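Local atomic coordinates of endoglucanase, family GH5 (PDB entry 6GL2), a protein that hydrolyses hemicelluloses, with mixed-linked glucan as a probable substrate, as a family 5 glycoside hydrolase. Residues A55-K60 with E330-I335. Residues are numbered along the deposited sequence; the frame is centred on the assembly and turned at random. Where two conformers were deposited one is given.
Sequences AKMGFK and EIAEAI
CE1, CE2 and CZ of the buried Phe59 ring meet the 330-335 helix. The fold is a TIM barrel. Helix 48-57 follows the first strand and helix 329-336 follows the last, so the contact joins the outer helical layer where the barrel closes. Phe59 sits just before the second strand. Its CE2 lies 4.0 Å and its CZ 4.1 Å from CB of Ala332, and its CE1 lies 4.0 Å from CG2 of Ile335. Both methyls approach the ring plane obliquely. Within the chain, the ring of Trp25 also meets this ring, their planes about 50° apart.

Met57 makes the other half of the contact. Glu333 was modelled in two conformers, so its touch on Met57 is less certain. Met57 CG is anti to the backbone N (chi1 172°) and comes within 3.7 Å of Ala332 CB. Trp326 also touches Met57, Phe59 and Ala332. An alanine at Met57 would probably leave a gap beside the Ala332 methyl, because CG, SD and CE, all within 4.0 Å of Ala332 CB, would be gone. The sulfur, Met57 SD, lies 3.9 Å from CB of Ala332.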
# COMPACT_ATOMS: atom_id res chain seq x y z
N ALA A 55 -5.98 14.37 -7.71
CA ALA A 55 -4.93 15.36 -7.68
C ALA A 55 -5.48 16.73 -7.40
O ALA A 55 -4.80 17.50 -6.62
CB ALA A 55 -4.20 15.35 -9.02
N LYS A 56 -6.61 17.14 -7.91
CA LYS A 56 -7.12 18.48 -7.67
C LYS A 56 -7.45 18.70 -6.26
O LYS A 56 -7.39 19.81 -5.76
CB LYS A 56 -8.35 18.73 -8.56
CG LYS A 56 -8.03 18.93 -10.05
CD LYS A 56 -9.14 18.60 -11.07
CE LYS A 56 -10.24 19.57 -10.96
NZ LYS A 56 -11.38 19.25 -11.91
N MET A 57 -7.86 17.64 -5.54
CA MET A 57 -8.20 17.69 -4.10
C MET A 57 -6.95 17.87 -3.27
O MET A 57 -7.06 18.33 -2.13
CB MET A 57 -9.05 16.43 -3.75
CG MET A 57 -9.31 16.25 -2.28
SD MET A 57 -10.22 17.60 -1.49
CE MET A 57 -11.90 17.22 -2.02
N GLY A 58 -5.80 17.55 -3.81
CA GLY A 58 -4.54 17.80 -3.12
C GLY A 58 -3.73 16.58 -2.67
O GLY A 58 -2.73 16.73 -2.03
N PHE A 59 -4.27 15.39 -3.01
CA PHE A 59 -3.46 14.20 -2.80
C PHE A 59 -2.22 14.24 -3.68
O PHE A 59 -2.37 14.49 -4.89
CB PHE A 59 -4.30 12.93 -3.09
CG PHE A 59 -5.43 12.66 -2.11
CD1 PHE A 59 -5.06 12.17 -0.83
CD2 PHE A 59 -6.73 13.05 -2.30
CE1 PHE A 59 -6.04 11.94 0.11
CE2 PHE A 59 -7.72 12.78 -1.40
CZ PHE A 59 -7.33 12.30 -0.15
N LYS A 60 -1.09 13.93 -3.13
CA LYS A 60 0.15 13.92 -3.85
C LYS A 60 0.61 12.53 -4.34
O LYS A 60 1.42 12.40 -5.22
CB LYS A 60 1.25 14.65 -3.03
CG LYS A 60 2.53 14.78 -3.76
CD LYS A 60 2.46 15.65 -5.02
CE LYS A 60 3.82 16.00 -5.68
NZ LYS A 60 3.69 16.96 -6.78
N GLU A 330 -15.02 16.51 3.07
CA GLU A 330 -14.36 17.01 4.27
C GLU A 330 -13.35 16.01 4.82
O GLU A 330 -12.35 16.39 5.36
CB GLU A 330 -15.36 17.38 5.35
CG GLU A 330 -16.32 18.47 4.92
CD GLU A 330 -15.62 19.56 4.14
OE1 GLU A 330 -14.77 20.28 4.75
OE2 GLU A 330 -15.87 19.69 2.90
N ILE A 331 -13.58 14.69 4.64
CA ILE A 331 -12.56 13.68 4.98
C ILE A 331 -11.33 13.93 4.15
O ILE A 331 -10.22 13.89 4.64
CB ILE A 331 -13.09 12.22 4.90
CG1 ILE A 331 -14.20 11.98 5.95
CG2 ILE A 331 -11.95 11.19 5.04
CD1 ILE A 331 -14.90 10.64 5.88
N ALA A 332 -11.57 14.04 2.82
CA ALA A 332 -10.42 14.26 1.92
C ALA A 332 -9.60 15.50 2.32
O ALA A 332 -8.39 15.47 2.39
CB ALA A 332 -10.86 14.31 0.46
N GLU A 333 -10.36 16.55 2.58
CA GLU A 333 -9.70 17.82 2.92
C GLU A 333 -8.95 17.70 4.22
O GLU A 333 -7.86 18.26 4.35
CB GLU A 333 -10.73 18.95 2.95
CG GLU A 333 -11.13 19.39 1.56
CD GLU A 333 -12.52 20.00 1.46
OE1 GLU A 333 -13.05 20.38 2.52
OE2 GLU A 333 -13.07 20.12 0.36
N ALA A 334 -9.47 16.94 5.17
CA ALA A 334 -8.82 16.75 6.47
C ALA A 334 -7.55 15.98 6.33
O ALA A 334 -6.58 16.22 7.09
CB ALA A 334 -9.73 15.95 7.36
N ILE A 335 -7.45 15.08 5.36
CA ILE A 335 -6.26 14.32 5.11
C ILE A 335 -5.15 15.10 4.40
O ILE A 335 -3.95 14.95 4.71
CB ILE A 335 -6.58 13.04 4.35
CG1 ILE A 335 -7.52 12.15 5.13
CG2 ILE A 335 -5.29 12.24 4.04
CD1 ILE A 335 -8.21 11.22 4.19